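Local coordinates for sensor protein (Pseudomonas syringae pv. tomato, PDB 2R8R), which is the N-terminal region of KdpD, probably an ATP-binding sensor histidine kinase that transfers a phosphoryl group from ATP to a protein histidine in a two-component system, at residues A[186-189]-A[190-194]; A[166-169]-A[170-173]. All coordinates share one frame; numbering follows the deposited sequence.

Contact 1: residues A[186-189]-A[190-194]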
loop_
_atom_site.group_PDB
_atom_site.type_symbol
_atom_site.label_atom_id
_atom_site.label_comp_id
_atom_site.label_asym_id
_atom_site.label_seq_id
_atom_site.Cartn_x
_atom_site.Cartn_y
_atom_site.Cartn_z
ATOM N N ALA A 186 9.606 19.684 -4.679
ATOM C CA ALA A 186 10.218 20.194 -3.456
ATOM C C ALA A 186 10.076 19.200 -2.286
ATOM O O ALA A 186 10.998 19.035 -1.505
ATOM C CB ALA A 186 9.610 21.617 -3.082
ATOM N N ALA A 187 8.919 18.543 -2.189
ATOM C CA ALA A 187 8.618 17.590 -1.106
ATOM C C ALA A 187 9.370 16.270 -1.269
ATOM O O ALA A 187 9.874 15.720 -0.308
ATOM C CB ALA A 187 7.113 17.327 -1.030
ATOM N N ILE A 188 9.432 15.779 -2.498
ATOM C CA ILE A 188 10.215 14.580 -2.846
ATOM C C ILE A 188 11.698 14.817 -2.545
ATOM O O ILE A 188 12.346 13.983 -1.933
ATOM C CB ILE A 188 10.014 14.193 -4.346
ATOM C CG1 ILE A 188 8.539 13.787 -4.593
ATOM C CG2 ILE A 188 10.962 13.064 -4.752
ATOM C CD1 ILE A 188 8.135 13.609 -6.053
ATOM N N ASP A 189 12.232 15.970 -2.948
ATOM C CA ASP A 189 13.637 16.286 -2.651
ATOM C C ASP A 189 13.900 16.333 -1.151
ATOM O O ASP A 189 14.943 15.889 -0.702
ATOM C CB ASP A 189 14.101 17.570 -3.363
ATOM C CG ASP A 189 14.206 17.389 -4.889
ATOM O OD1 ASP A 189 13.727 16.350 -5.423
ATOM O OD2 ASP A 189 14.748 18.288 -5.575
ATOM N N ALA A 190 12.936 16.835 -0.380
ATOM C CA ALA A 190 13.065 16.948 1.090
ATOM C C ALA A 190 12.980 15.571 1.760
ATOM O O ALA A 190 13.560 15.334 2.808
ATOM C CB ALA A 190 11.999 17.939 1.675
ATOM N N PHE A 191 12.304 14.647 1.124
ATOM C CA PHE A 191 12.061 13.328 1.696
ATOM C C PHE A 191 13.161 12.316 1.405
ATOM O O PHE A 191 13.665 11.628 2.300
ATOM C CB PHE A 191 10.762 12.809 1.102
ATOM C CG PHE A 191 10.246 11.568 1.773
ATOM C CD1 PHE A 191 9.438 11.661 2.896
ATOM C CD2 PHE A 191 10.571 10.308 1.267
ATOM C CE1 PHE A 191 8.985 10.522 3.531
ATOM C CE2 PHE A 191 10.101 9.156 1.878
ATOM C CZ PHE A 191 9.302 9.266 3.019
ATOM N N PHE A 192 13.472 12.190 0.126
ATOM C CA PHE A 192 14.409 11.195 -0.371
ATOM C C PHE A 192 15.808 11.727 -0.276
ATOM O O PHE A 192 16.361 12.254 -1.251
ATOM C CB PHE A 192 14.108 10.822 -1.828
ATOM C CG PHE A 192 12.913 9.983 -1.974
ATOM C CD1 PHE A 192 13.015 8.615 -1.991
ATOM C CD2 PHE A 192 11.659 10.558 -2.083
ATOM C CE1 PHE A 192 11.879 7.813 -2.123
ATOM C CE2 PHE A 192 10.524 9.745 -2.205
ATOM C CZ PHE A 192 10.663 8.366 -2.210
ATOM N N THR A 193 16.351 11.607 0.927
ATOM C CA THR A 193 17.759 11.761 1.174
ATOM C C THR A 193 18.269 10.489 1.836
ATOM O O THR A 193 17.506 9.656 2.313
ATOM C CB THR A 193 18.050 13.017 2.058
ATOM O OG1 THR A 193 17.519 12.801 3.366
ATOM C CG2 THR A 193 17.439 14.290 1.428
ATOM N N GLN A 194 19.576 10.333 1.819
ATOM C CA GLN A 194 20.269 9.198 2.436
ATOM C C GLN A 194 19.938 9.129 3.918
ATOM O O GLN A 194 19.598 8.086 4.444
ATOM C CB GLN A 194 21.788 9.399 2.211
ATOM C CG GLN A 194 22.716 8.358 2.826
ATOM C CD GLN A 194 22.514 6.959 2.265
ATOM O OE1 GLN A 194 22.232 6.785 1.082
ATOM N NE2 GLN A 194 22.677 5.955 3.114
HETATM O O HOH W 1 16.572 14.619 -2.426
#

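Contact 2: residues A[166-169]-A[170-173]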
loop_
_atom_site.group_PDB
_atom_site.type_symbol
_atom_site.label_atom_id
_atom_site.label_comp_id
_atom_site.label_asym_id
_atom_site.label_seq_id
_atom_site.Cartn_x
_atom_site.Cartn_y
_atom_site.Cartn_z
ATOM N N PRO A 166 18.920 2.276 1.180
ATOM C CA PRO A 166 18.683 3.674 0.787
ATOM C C PRO A 166 19.453 4.150 -0.453
ATOM O O PRO A 166 18.879 4.779 -1.321
ATOM C CB PRO A 166 19.090 4.452 2.049
ATOM C CG PRO A 166 18.769 3.454 3.162
ATOM C CD PRO A 166 19.183 2.161 2.635
ATOM N N ARG A 167 20.722 3.826 -0.546
ATOM C CA ARG A 167 21.536 4.223 -1.688
ATOM C C ARG A 167 20.950 3.722 -3.008
ATOM O O ARG A 167 20.891 4.437 -4.027
ATOM C CB ARG A 167 22.964 3.703 -1.513
ATOM C CG ARG A 167 23.991 4.453 -2.316
ATOM C CD ARG A 167 24.964 3.520 -3.094
ATOM N NE ARG A 167 24.246 2.938 -4.239
ATOM C CZ ARG A 167 24.010 1.637 -4.438
ATOM N NH1 ARG A 167 24.472 0.733 -3.608
ATOM N NH2 ARG A 167 23.307 1.235 -5.493
ATOM N N GLU A 168 20.499 2.485 -2.971
ATOM C CA GLU A 168 19.860 1.881 -4.107
ATOM C C GLU A 168 18.510 2.513 -4.417
ATOM O O GLU A 168 18.176 2.714 -5.572
ATOM C CB GLU A 168 19.707 0.384 -3.840
ATOM C CG GLU A 168 19.362 -0.346 -5.065
ATOM C CD GLU A 168 19.245 -1.844 -4.864
ATOM O OE1 GLU A 168 19.939 -2.425 -3.984
ATOM O OE2 GLU A 168 18.450 -2.422 -5.633
ATOM N N LEU A 169 17.725 2.821 -3.392
ATOM C CA LEU A 169 16.460 3.565 -3.591
ATOM C C LEU A 169 16.674 4.961 -4.243
ATOM O O LEU A 169 15.924 5.354 -5.125
ATOM C CB LEU A 169 15.693 3.698 -2.265
ATOM C CG LEU A 169 14.254 4.230 -2.313
ATOM C CD1 LEU A 169 13.396 3.523 -3.342
ATOM C CD2 LEU A 169 13.624 4.147 -0.899
ATOM N N LEU A 170 17.711 5.680 -3.817
ATOM C CA LEU A 170 18.126 6.948 -4.459
ATOM C C LEU A 170 18.498 6.764 -5.949
ATOM O O LEU A 170 18.132 7.587 -6.775
ATOM C CB LEU A 170 19.275 7.578 -3.696
ATOM C CG LEU A 170 18.904 8.116 -2.308
ATOM C CD1 LEU A 170 20.125 8.508 -1.508
ATOM C CD2 LEU A 170 17.918 9.324 -2.458
ATOM N N GLU A 171 19.149 5.651 -6.305
ATOM C CA GLU A 171 19.427 5.381 -7.713
ATOM C C GLU A 171 18.162 5.162 -8.491
ATOM O O GLU A 171 18.076 5.568 -9.633
ATOM C CB GLU A 171 20.258 4.118 -7.898
ATOM C CG GLU A 171 21.700 4.273 -7.873
ATOM C CD GLU A 171 22.395 2.935 -7.981
ATOM O OE1 GLU A 171 21.703 1.869 -7.860
ATOM O OE2 GLU A 171 23.636 2.931 -8.165
ATOM N N ARG A 172 17.231 4.408 -7.906
ATOM C CA ARG A 172 15.902 4.174 -8.514
ATOM C C ARG A 172 15.109 5.455 -8.774
ATOM O O ARG A 172 14.486 5.612 -9.820
ATOM C CB ARG A 172 15.063 3.252 -7.647
ATOM C CG ARG A 172 15.594 1.866 -7.574
ATOM C CD ARG A 172 14.641 0.940 -6.849
ATOM N NE ARG A 172 13.533 0.563 -7.717
ATOM C CZ ARG A 172 13.621 -0.335 -8.699
ATOM N NH1 ARG A 172 14.779 -0.934 -8.966
ATOM N NH2 ARG A 172 12.562 -0.620 -9.447
ATOM N N LEU A 173 15.115 6.347 -7.800
ATOM C CA LEU A 173 14.503 7.660 -7.928
ATOM C C LEU A 173 15.167 8.456 -9.093
ATOM O O LEU A 173 14.500 8.928 -10.006
ATOM C CB LEU A 173 14.608 8.372 -6.565
ATOM C CG LEU A 173 14.073 9.798 -6.387
ATOM C CD1 LEU A 173 12.570 9.859 -6.602
ATOM C CD2 LEU A 173 14.485 10.325 -5.027
HETATM O O HOH W 2 17.484 -1.156 -7.484
HETATM O O HOH W 3 19.057 1.147 -8.307
#

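Contact 1: residues A[186-189]-A[190-194]
Ile188 and Phe192, one helical turn apart, make the tight side of this contact at the C-terminal end of helix 185-191. The branch methyl CG2 of Ile188 lies 3.7 Å from Phe192 CD2, the two side chains crossing at a slant. CG2 gets there because it stands anti to the backbone N, with the longer CG1 arm beside that N (chi1 -65°). The carbonyl of Ile188 works on the same neighbour twice: its O lies in the plane of the Phe192 ring, at the edge, 3.5 Å from CD2, and it takes the Phe192 N-H in an almost straight bond of 3.0 Å between Phe192 N and Ile188 O. Against one face of that ring, toward the rim, sits CD2 of Phe191. Phe191 N, by contrast, has two weak bonds, to the O atoms of Ala187 and Ile188. The helix ends here in an inverse gamma turn centred on Phe192, closed by a weak bond from Thr193 N to Phe191 O. Thr193 then becomes the N-cap of helix 194-209, its OG1 bonded to Asn196 N, so two helices meet across a very short break. Both phenylalanines are buried, Phe191 against Leu200 and Phe192 against Leu197 of that next helix. The side through Ala186 and Asp189 is looser and exposed. Ala190 N bonds to Ala186 O at 3.1 Å, with the donor tilted 32° from the carbonyl plane. Asp189 touches through its CB, close to Ala190 N, and its backbone O meets Thr193 CG2 at 3.7 Å. A water bridges the break on this side, donating to Asp189 O at 2.7 Å and to Phe192 O at 2.6 Å.

Contact 2: residues A[166-169]-A[170-173]
Leu170 begins the second turn of helix 166-174 by bonding through its N to Pro166 O, 2.9 Å away and nearly straight, while its CG rests 3.5 Å from the same oxygen. Glu171 follows with the salt bridge of the contact: its OE1 meets Arg167 NH2 at 2.9 Å, at the edge of the guanidinium and near its plane. The arginine reaches it by bending at chi2 and chi3, whereas the glutamate runs extended beyond CG; the carboxylate and guanidinium planes stand 66° apart. A water donates to Glu171 OE1 and, at a longer 3.3 Å, to Glu168 O. Arg172 N bonds to that Glu168 O at 3.0 Å, and Arg172 CG lies 3.4 Å from it. The Arg172 side chain bends at chi3 and turns its NH1 to a second water, which accepts from it; that water's approach to Glu168 OE2 is too short to trust, so a water link between the opposite charges is doubtful. Leu173 completes the run through its N to Leu169 O. The helix follows edge strand 158-161 of the parallel sheet in the P-loop NTPase-like domain; Pro166 and Leu169 pack on Leu197 of helix 194-209, and Leu169 also packs on Ala14 and Val17 in the loop between strand 7-12 and helix 19-32.

Along the chain, strand 158-161 leads into contact 2, and contact 1 follows it in series; neither nests within the other nor crosses it. Each is a turn within continuous chain, so neither closes a long loop. The chain leaves helix 166-174, passes through a connecting segment and returns with helix 185-191, bringing the two contacts side by side, their centres about 12 Å apart. They touch where Phe192 CB lies 3.3 Å from Leu173 CD2 and Phe192 O lies 3.5 Å from Leu170 CD2. Gln194 also reaches Leu170 and Pro166. Helix 194-209 packs against both, tying the three C-terminal helices together after the outermost strand in the chain.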